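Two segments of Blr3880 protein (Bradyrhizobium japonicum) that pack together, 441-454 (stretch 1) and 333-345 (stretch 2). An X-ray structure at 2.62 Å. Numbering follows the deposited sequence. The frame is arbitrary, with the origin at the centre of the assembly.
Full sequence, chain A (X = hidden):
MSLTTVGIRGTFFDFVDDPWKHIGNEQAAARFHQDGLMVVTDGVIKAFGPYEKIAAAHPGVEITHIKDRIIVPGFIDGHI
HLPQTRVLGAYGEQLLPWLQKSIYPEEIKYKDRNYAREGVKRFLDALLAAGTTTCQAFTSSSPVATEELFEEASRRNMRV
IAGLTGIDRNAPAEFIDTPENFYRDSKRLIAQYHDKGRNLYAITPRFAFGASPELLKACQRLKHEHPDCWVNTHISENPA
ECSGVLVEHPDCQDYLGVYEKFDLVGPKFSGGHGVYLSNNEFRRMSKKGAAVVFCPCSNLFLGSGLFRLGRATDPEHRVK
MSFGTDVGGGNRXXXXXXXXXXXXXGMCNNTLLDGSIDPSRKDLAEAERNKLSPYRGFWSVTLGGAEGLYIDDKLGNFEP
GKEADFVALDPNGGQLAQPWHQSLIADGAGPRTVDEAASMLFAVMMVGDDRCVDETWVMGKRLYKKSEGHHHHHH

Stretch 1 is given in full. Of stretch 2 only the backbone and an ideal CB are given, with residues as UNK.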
ATOM      1  N   LEU A 441       0.934   6.953 -16.082  1.00 33.84           N
ATOM      2  CA  LEU A 441       1.750   5.930 -15.450  1.00 32.43           C
ATOM      3  C   LEU A 441       1.810   6.196 -13.948  1.00 32.94           C
ATOM      4  O   LEU A 441       1.903   5.267 -13.149  1.00 33.20           O
ATOM      5  CB  LEU A 441       3.160   5.915 -16.046  1.00 30.26           C
ATOM      6  CG  LEU A 441       3.313   5.315 -17.446  1.00 29.97           C
ATOM      7  CD1 LEU A 441       4.737   5.492 -17.921  1.00 28.25           C
ATOM      8  CD2 LEU A 441       2.943   3.843 -17.429  1.00 27.93           C
ATOM      9  N   PHE A 442       1.751   7.464 -13.558  1.00 32.60           N
ATOM     10  CA  PHE A 442       1.766   7.773 -12.142  1.00 32.87           C
ATOM     11  C   PHE A 442       0.438   7.319 -11.546  1.00 34.02           C
ATOM     12  O   PHE A 442       0.368   6.948 -10.378  1.00 34.67           O
ATOM     13  CB  PHE A 442       1.940   9.271 -11.890  1.00 32.09           C
ATOM     14  CG  PHE A 442       2.212   9.604 -10.446  1.00 32.04           C
ATOM     15  CD1 PHE A 442       3.447   9.299  -9.866  1.00 31.48           C
ATOM     16  CD2 PHE A 442       1.223  10.162  -9.643  1.00 30.38           C
ATOM     17  CE1 PHE A 442       3.683   9.543  -8.505  1.00 29.55           C
ATOM     18  CE2 PHE A 442       1.460  10.407  -8.281  1.00 28.50           C
ATOM     19  CZ  PHE A 442       2.687  10.094  -7.722  1.00 28.74           C
ATOM     20  N   ALA A 443      -0.621   7.361 -12.346  1.00 33.43           N
ATOM     21  CA  ALA A 443      -1.924   6.928 -11.873  1.00 32.41           C
ATOM     22  C   ALA A 443      -1.932   5.402 -11.781  1.00 33.31           C
ATOM     23  O   ALA A 443      -2.641   4.831 -10.959  1.00 35.22           O
ATOM     24  CB  ALA A 443      -3.007   7.405 -12.814  1.00 32.72           C
ATOM     25  N   VAL A 444      -1.152   4.739 -12.632  1.00 32.45           N
ATOM     26  CA  VAL A 444      -1.069   3.286 -12.593  1.00 32.24           C
ATOM     27  C   VAL A 444      -0.447   2.901 -11.256  1.00 34.62           C
ATOM     28  O   VAL A 444      -0.955   2.033 -10.550  1.00 34.05           O
ATOM     29  CB  VAL A 444      -0.190   2.739 -13.727  1.00 30.66           C
ATOM     30  CG1 VAL A 444       0.228   1.322 -13.421  1.00 27.90           C
ATOM     31  CG2 VAL A 444      -0.953   2.778 -15.029  1.00 28.03           C
HETATM   32  N   MSE A 445       0.655   3.573 -10.922  1.00 36.67           N
HETATM   33  CA  MSE A 445       1.394   3.363  -9.676  1.00 38.26           C
HETATM   34  C   MSE A 445       0.574   3.587  -8.409  1.00 37.97           C
HETATM   35  O   MSE A 445       0.477   2.709  -7.552  1.00 37.32           O
HETATM   36  CB  MSE A 445       2.575   4.330  -9.577  1.00 41.24           C
HETATM   37  CG  MSE A 445       3.804   4.038 -10.395  1.00 47.31           C
HETATM   38 SE   MSE A 445       5.033   5.564 -10.187  1.00 50.23          SE
HETATM   39  CE  MSE A 445       6.581   4.869 -11.151  1.00 55.74           C
HETATM   40  N   MSE A 446       0.004   4.786  -8.296  1.00 36.41           N
HETATM   41  CA  MSE A 446      -0.738   5.190  -7.108  1.00 35.81           C
HETATM   42  C   MSE A 446      -2.231   4.894  -7.016  1.00 36.24           C
HETATM   43  O   MSE A 446      -2.734   4.650  -5.922  1.00 36.08           O
HETATM   44  CB  MSE A 446      -0.528   6.688  -6.870  1.00 37.21           C
HETATM   45  CG  MSE A 446       0.907   7.163  -7.023  1.00 40.91           C
HETATM   46 SE   MSE A 446       2.204   6.194  -5.923  1.00 49.02          SE
HETATM   47  CE  MSE A 446       1.437   6.545  -4.157  1.00 44.89           C
ATOM     48  N   VAL A 447      -2.955   4.929  -8.131  1.00 34.29           N
ATOM     49  CA  VAL A 447      -4.388   4.662  -8.068  1.00 32.89           C
ATOM     50  C   VAL A 447      -4.757   3.241  -8.470  1.00 32.69           C
ATOM     51  O   VAL A 447      -5.807   2.738  -8.071  1.00 32.73           O
ATOM     52  CB  VAL A 447      -5.182   5.649  -8.938  1.00 31.83           C
ATOM     53  CG1 VAL A 447      -6.660   5.482  -8.687  1.00 30.56           C
ATOM     54  CG2 VAL A 447      -4.761   7.060  -8.624  1.00 31.33           C
ATOM     55  N   GLY A 448      -3.892   2.595  -9.250  1.00 32.96           N
ATOM     56  CA  GLY A 448      -4.155   1.231  -9.680  1.00 34.77           C
ATOM     57  C   GLY A 448      -3.280   0.200  -8.985  1.00 35.58           C
ATOM     58  O   GLY A 448      -2.668   0.491  -7.957  1.00 36.07           O
ATOM     59  N   ASP A 449      -3.246  -1.012  -9.535  1.00 35.85           N
ATOM     60  CA  ASP A 449      -2.431  -2.111  -9.013  1.00 37.22           C
ATOM     61  C   ASP A 449      -2.131  -3.125 -10.121  1.00 37.17           C
ATOM     62  O   ASP A 449      -1.997  -2.728 -11.279  1.00 37.85           O
ATOM     63  CB  ASP A 449      -3.101  -2.793  -7.811  1.00 39.33           C
ATOM     64  CG  ASP A 449      -4.578  -3.056  -8.023  1.00 40.29           C
ATOM     65  OD1 ASP A 449      -4.945  -3.488  -9.131  1.00 40.70           O
ATOM     66  OD2 ASP A 449      -5.368  -2.845  -7.071  1.00 40.53           O
ATOM     67  N   ASP A 450      -2.022  -4.417  -9.808  1.00 35.85           N
ATOM     68  CA  ASP A 450      -1.702  -5.359 -10.879  1.00 34.65           C
ATOM     69  C   ASP A 450      -2.801  -5.532 -11.926  1.00 34.47           C
ATOM     70  O   ASP A 450      -2.554  -6.096 -12.993  1.00 33.99           O
ATOM     71  CB  ASP A 450      -1.242  -6.731 -10.332  1.00 34.84           C
ATOM     72  CG  ASP A 450      -2.343  -7.513  -9.636  1.00 35.63           C
ATOM     73  OD1 ASP A 450      -3.451  -7.662 -10.194  1.00 35.05           O
ATOM     74  OD2 ASP A 450      -2.081  -8.013  -8.525  1.00 37.15           O
ATOM     75  N   ARG A 451      -4.001  -5.024 -11.644  1.00 33.40           N
ATOM     76  CA  ARG A 451      -5.095  -5.120 -12.605  1.00 32.54           C
ATOM     77  C   ARG A 451      -4.715  -4.290 -13.839  1.00 33.49           C
ATOM     78  O   ARG A 451      -5.379  -4.350 -14.870  1.00 34.27           O
ATOM     79  CB  ARG A 451      -6.415  -4.600 -12.005  1.00 31.05           C
ATOM     80  CG  ARG A 451      -6.704  -5.097 -10.604  1.00 31.06           C
ATOM     81  CD  ARG A 451      -8.172  -5.408 -10.354  1.00 30.26           C
ATOM     82  NE  ARG A 451      -8.935  -4.451  -9.538  1.00 30.77           N
ATOM     83  CZ  ARG A 451      -8.534  -3.907  -8.392  1.00 31.65           C
ATOM     84  NH1 ARG A 451      -7.349  -4.183  -7.886  1.00 32.98           N
ATOM     85  NH2 ARG A 451      -9.347  -3.120  -7.711  1.00 31.95           N
ATOM     86  N   CYS A 452      -3.639  -3.516 -13.730  1.00 32.67           N
ATOM     87  CA  CYS A 452      -3.179  -2.691 -14.841  1.00 32.81           C
ATOM     88  C   CYS A 452      -2.285  -3.479 -15.789  1.00 32.18           C
ATOM     89  O   CYS A 452      -1.957  -3.014 -16.881  1.00 32.18           O
ATOM     90  CB  CYS A 452      -2.430  -1.466 -14.321  1.00 31.57           C
ATOM     91  SG  CYS A 452      -3.505  -0.269 -13.529  1.00 34.80           S
ATOM     92  N   VAL A 453      -1.888  -4.670 -15.363  1.00 31.98           N
ATOM     93  CA  VAL A 453      -1.049  -5.524 -16.187  1.00 33.30           C
ATOM     94  C   VAL A 453      -1.982  -6.365 -17.048  1.00 34.36           C
ATOM     95  O   VAL A 453      -2.615  -7.303 -16.562  1.00 33.95           O
ATOM     96  CB  VAL A 453      -0.174  -6.439 -15.317  1.00 32.33           C
ATOM     97  CG1 VAL A 453       0.671  -7.356 -16.190  1.00 31.40           C
ATOM     98  CG2 VAL A 453       0.702  -5.595 -14.432  1.00 31.38           C
ATOM     99  N   ASP A 454      -2.072  -6.014 -18.327  1.00 36.12           N
ATOM    100  CA  ASP A 454      -2.956  -6.724 -19.242  1.00 36.73           C
ATOM    101  C   ASP A 454      -2.268  -7.859 -20.001  1.00 36.44           C
ATOM    102  O   ASP A 454      -2.866  -8.909 -20.230  1.00 36.99           O
ATOM    103  CB  ASP A 454      -3.579  -5.736 -20.227  1.00 37.59           C
ATOM    104  CG  ASP A 454      -4.812  -6.297 -20.905  1.00 39.78           C
ATOM    105  OD1 ASP A 454      -5.753  -6.705 -20.186  1.00 40.00           O
ATOM    106  OD2 ASP A 454      -4.839  -6.329 -22.154  1.00 41.61           O
ATOM    107  N   UNK A 333       3.343  -8.879  -4.872  1.00 32.93           N
ATOM    108  CA  UNK A 333       4.173  -9.499  -5.903  1.00 31.89           C
ATOM    109  C   UNK A 333       4.489  -8.555  -7.057  1.00 31.32           C
ATOM    110  O   UNK A 333       5.447  -8.767  -7.793  1.00 31.96           O
ATOM    111  CB  UNK A 333       3.478 -10.750  -6.444  1.00 31.89           C
ATOM    112  N   UNK A 334       3.683  -7.515  -7.220  1.00 30.89           N
ATOM    113  CA  UNK A 334       3.882  -6.583  -8.319  1.00 31.49           C
ATOM    114  C   UNK A 334       4.798  -5.395  -8.048  1.00 32.20           C
ATOM    115  O   UNK A 334       4.773  -4.814  -6.967  1.00 32.32           O
ATOM    116  CB  UNK A 334       2.516  -6.048  -8.754  1.00 31.49           C
ATOM    117  N   UNK A 335       5.600  -5.030  -9.044  1.00 32.88           N
ATOM    118  CA  UNK A 335       6.493  -3.887  -8.922  1.00 34.15           C
ATOM    119  C   UNK A 335       5.672  -2.600  -8.918  1.00 34.84           C
ATOM    120  O   UNK A 335       6.155  -1.543  -8.513  1.00 36.05           O
ATOM    121  CB  UNK A 335       7.519  -3.873 -10.056  1.00 34.15           C
ATOM    122  N   UNK A 336       4.429  -2.690  -9.375  1.00 33.71           N
ATOM    123  CA  UNK A 336       3.551  -1.535  -9.390  1.00 32.83           C
ATOM    124  C   UNK A 336       3.170  -1.223  -7.946  1.00 33.44           C
ATOM    125  O   UNK A 336       3.088  -0.061  -7.556  1.00 32.59           O
ATOM    126  CB  UNK A 336       2.314  -1.784 -10.255  1.00 32.83           C
ATOM    127  N   UNK A 337       2.944  -2.269  -7.153  1.00 33.63           N
ATOM    128  CA  UNK A 337       2.588  -2.110  -5.748  1.00 33.26           C
ATOM    129  C   UNK A 337       3.804  -1.635  -4.974  1.00 33.30           C
ATOM    130  O   UNK A 337       3.677  -0.913  -3.988  1.00 34.61           O
ATOM    131  CB  UNK A 337       2.051  -3.418  -5.164  1.00 33.26           C
ATOM    132  N   UNK A 338       4.982  -2.056  -5.422  1.00 33.27           N
ATOM    133  CA  UNK A 338       6.234  -1.662  -4.791  1.00 33.41           C
ATOM    134  C   UNK A 338       6.444  -0.163  -4.981  1.00 34.21           C
ATOM    135  O   UNK A 338       6.904   0.520  -4.066  1.00 33.68           O
ATOM    136  CB  UNK A 338       7.410  -2.453  -5.367  1.00 33.41           C
ATOM    137  N   UNK A 339       6.101   0.343  -6.167  1.00 32.70           N
ATOM    138  CA  UNK A 339       6.252   1.763  -6.468  1.00 32.92           C
ATOM    139  C   UNK A 339       5.317   2.605  -5.613  1.00 32.81           C
ATOM    140  O   UNK A 339       5.644   3.740  -5.268  1.00 33.01           O
ATOM    141  CB  UNK A 339       5.988   2.026  -7.952  1.00 32.92           C
ATOM    142  N   UNK A 340       4.159   2.049  -5.267  1.00 32.81           N
ATOM    143  CA  UNK A 340       3.190   2.749  -4.428  1.00 32.55           C
ATOM    144  C   UNK A 340       3.824   3.051  -3.068  1.00 33.76           C
ATOM    145  O   UNK A 340       3.805   4.188  -2.604  1.00 32.78           O
ATOM    146  CB  UNK A 340       1.914   1.921  -4.261  1.00 32.55           C
ATOM    147  N   UNK A 341       4.392   2.030  -2.433  1.00 33.58           N
ATOM    148  CA  UNK A 341       5.034   2.215  -1.141  1.00 34.20           C
ATOM    149  C   UNK A 341       6.360   2.953  -1.293  1.00 34.49           C
ATOM    150  O   UNK A 341       6.779   3.657  -0.379  1.00 35.43           O
ATOM    151  CB  UNK A 341       5.254   0.864  -0.457  1.00 34.20           C
ATOM    152  N   UNK A 342       7.014   2.803  -2.442  1.00 33.22           N
ATOM    153  CA  UNK A 342       8.289   3.481  -2.677  1.00 32.96           C
ATOM    154  C   UNK A 342       8.087   4.997  -2.633  1.00 32.84           C
ATOM    155  O   UNK A 342       8.869   5.729  -2.029  1.00 30.97           O
ATOM    156  CB  UNK A 342       8.888   3.058  -4.020  1.00 32.96           C
ATOM    157  N   UNK A 343       7.027   5.457  -3.283  1.00 32.53           N
ATOM    158  CA  UNK A 343       6.697   6.873  -3.309  1.00 32.87           C
ATOM    159  C   UNK A 343       6.371   7.348  -1.887  1.00 32.71           C
ATOM    160  O   UNK A 343       6.806   8.413  -1.464  1.00 33.13           O
ATOM    161  CB  UNK A 343       5.524   7.138  -4.255  1.00 32.87           C
ATOM    162  N   UNK A 344       5.607   6.550  -1.151  1.00 33.28           N
ATOM    163  CA  UNK A 344       5.233   6.902   0.209  1.00 33.61           C
ATOM    164  C   UNK A 344       6.445   7.063   1.121  1.00 33.77           C
ATOM    165  O   UNK A 344       6.512   8.006   1.906  1.00 34.93           O
ATOM    166  CB  UNK A 344       4.292   5.840   0.781  1.00 33.61           C
ATOM    167  N   UNK A 345       7.406   6.151   1.020  1.00 33.38           N
ATOM    168  CA  UNK A 345       8.617   6.237   1.833  1.00 32.75           C
ATOM    169  C   UNK A 345       9.381   7.518   1.482  1.00 33.66           C
ATOM    170  O   UNK A 345       9.857   8.233   2.363  1.00 34.27           O
ATOM    171  CB  UNK A 345       9.500   5.006   1.623  1.00 32.75           C
TER

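Two helices cross nearly at right angles, 86° between their directions and 8.0 Å apart at closest approach. No hydrogen bond joins them.

Position 333 lies before the helix; its CB points sideways, with nothing of stretch 1 within 5.5 Å, so the contact sets little limit; it is Phe 333, its ring leading away. At 334, phi/psi of -90/141 just before a helix suits an N-cap: Ser, Thr, Asp or Asn. The ideal CB lies 4.1 Å from Asp 450 CB, which favours a small one. Ser 334 fits, its OG accepting from the backbone N of position 336 at 3.2 Å.

Positions 335 and 338 are out of reach and open to many side chains; they are Met 335, a selenomethionine, and Val 338.

Position 336 points toward stretch 1, into a hollow lined by Val 444, Cys 452, Val 453 and the carbonyl of Asp 449. A medium aliphatic is called for: Ile, Leu, Val or Met. The residue is Ile 336, which has the largest covered area of the stretch. Its CG2 lies 4.0 Å from Val 444 CG1, while its CD1 reaches to 3.8 Å from Val 453 CG2.

At 337 CB points sideways, near nothing; small or polar residues would do, and Ser 337 is there.

Position 339 points toward stretch 1, its ideal CB 3.8 Å from Met 445 CG. The extended selenomethionine offers apolar surface, so Leu, Met or Ile would suit. Leu 339 places CD1 3.3 Å from Met 445 CE, a tight contact.

At 340 CB points sideways, 3.7 Å from Met 445 O, with Met 446 alongside. A compact side chain fits, apolar or polar if it finds partners. Asp 340 brings OD1 to 3.2 Å from Met 446 CE and forms a salt bridge with the side chain of position 344.

Position 341 points away and 342 sideways, both without contacts, so many side chains would do; they are Asp 341 and Ala 342.

Position 343 points toward stretch 1, its ideal CB 3.8 Å from Met 446 SE, with the Phe 442 ring beyond. Leu or Met could fill the space, but an aromatic would meet both neighbours. Tyr 343 offers a face to the edge of Phe 442, planes at 75° and centroids 5.2 Å apart, and Met 446 SE sits obliquely 4.6 Å from its ring centroid.

At 344 CB points sideways; a long or charged side chain, Lys or Arg, could reach the acid at 340. Lys 344 does, its NZ 3.1 Å from Asp 340 OD1 in a salt bridge. Position 345, out of reach and equally open to many side chains, is Val 345.

Stretch 2, residues 333-345: FSMISVLDDAYKV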
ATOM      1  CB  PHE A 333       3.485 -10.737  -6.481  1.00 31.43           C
ATOM      2  CG  PHE A 333       4.049 -12.040  -5.992  1.00 31.24           C
ATOM      3  CD1 PHE A 333       3.561 -12.642  -4.837  1.00 30.41           C
ATOM      4  CD2 PHE A 333       5.071 -12.670  -6.689  1.00 30.81           C
ATOM      5  CE1 PHE A 333       4.086 -13.852  -4.389  1.00 29.65           C
ATOM      6  CE2 PHE A 333       5.602 -13.879  -6.245  1.00 29.29           C
ATOM      7  CZ  PHE A 333       5.108 -14.466  -5.099  1.00 28.67           C
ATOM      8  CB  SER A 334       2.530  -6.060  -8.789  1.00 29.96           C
ATOM      9  OG  SER A 334       2.690  -5.261  -9.943  1.00 31.54           O
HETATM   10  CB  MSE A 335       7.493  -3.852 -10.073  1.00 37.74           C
HETATM   11  CG  MSE A 335       8.492  -4.983 -10.042  1.00 42.77           C
HETATM   12 SE   MSE A 335       9.360  -5.141  -8.303  1.00 49.83          SE
HETATM   13  CE  MSE A 335      10.385  -3.478  -8.332  1.00 48.05           C
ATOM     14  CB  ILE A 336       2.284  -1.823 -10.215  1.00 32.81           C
ATOM     15  CG1 ILE A 336       2.668  -2.050 -11.672  1.00 33.46           C
ATOM     16  CG2 ILE A 336       1.310  -0.669 -10.123  1.00 31.15           C
ATOM     17  CD1 ILE A 336       1.503  -2.434 -12.526  1.00 34.40           C
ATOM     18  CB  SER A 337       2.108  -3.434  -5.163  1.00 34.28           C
ATOM     19  OG  SER A 337       0.895  -3.849  -5.761  1.00 37.29           O
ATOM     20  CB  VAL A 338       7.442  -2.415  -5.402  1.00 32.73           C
ATOM     21  CG1 VAL A 338       8.741  -1.774  -4.954  1.00 32.10           C
ATOM     22  CG2 VAL A 338       7.408  -3.871  -4.983  1.00 32.82           C
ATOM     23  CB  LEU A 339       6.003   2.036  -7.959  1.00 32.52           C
ATOM     24  CG  LEU A 339       7.122   1.570  -8.906  1.00 33.11           C
ATOM     25  CD1 LEU A 339       6.687   1.707 -10.357  1.00 31.38           C
ATOM     26  CD2 LEU A 339       8.383   2.377  -8.636  1.00 31.70           C
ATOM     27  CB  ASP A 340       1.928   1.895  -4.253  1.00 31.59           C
ATOM     28  CG  ASP A 340       1.035   2.389  -3.125  1.00 32.71           C
ATOM     29  OD1 ASP A 340       0.833   3.610  -3.007  1.00 32.65           O
ATOM     30  OD2 ASP A 340       0.519   1.556  -2.357  1.00 33.66           O
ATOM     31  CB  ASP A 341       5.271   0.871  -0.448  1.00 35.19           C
ATOM     32  CG  ASP A 341       4.009   0.303   0.182  1.00 37.47           C
ATOM     33  OD1 ASP A 341       2.955   0.981   0.161  1.00 37.81           O
ATOM     34  OD2 ASP A 341       4.074  -0.828   0.708  1.00 37.27           O
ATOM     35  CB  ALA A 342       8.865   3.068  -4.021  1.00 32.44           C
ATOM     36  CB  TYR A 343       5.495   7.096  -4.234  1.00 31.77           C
ATOM     37  CG  TYR A 343       4.969   8.507  -4.264  1.00 31.83           C
ATOM     38  CD1 TYR A 343       5.552   9.475  -5.071  1.00 32.22           C
ATOM     39  CD2 TYR A 343       3.897   8.881  -3.469  1.00 31.65           C
ATOM     40  CE1 TYR A 343       5.075  10.794  -5.084  1.00 31.06           C
ATOM     41  CE2 TYR A 343       3.414  10.187  -3.473  1.00 30.86           C
ATOM     42  CZ  TYR A 343       4.004  11.140  -4.282  1.00 30.60           C
ATOM     43  OH  TYR A 343       3.512  12.432  -4.282  1.00 29.17           O
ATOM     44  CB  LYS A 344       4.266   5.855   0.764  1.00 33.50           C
ATOM     45  CG  LYS A 344       2.924   5.914   0.066  1.00 33.68           C
ATOM     46  CD  LYS A 344       1.958   4.834   0.488  1.00 33.47           C
ATOM     47  CE  LYS A 344       0.633   5.052  -0.225  1.00 33.86           C
ATOM     48  NZ  LYS A 344      -0.318   3.920  -0.100  1.00 34.24           N
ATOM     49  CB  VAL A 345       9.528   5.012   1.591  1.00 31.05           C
ATOM     50  CG1 VAL A 345      10.925   5.273   2.122  1.00 29.18           C
ATOM     51  CG2 VAL A 345       8.929   3.803   2.262  1.00 28.79           C
TER
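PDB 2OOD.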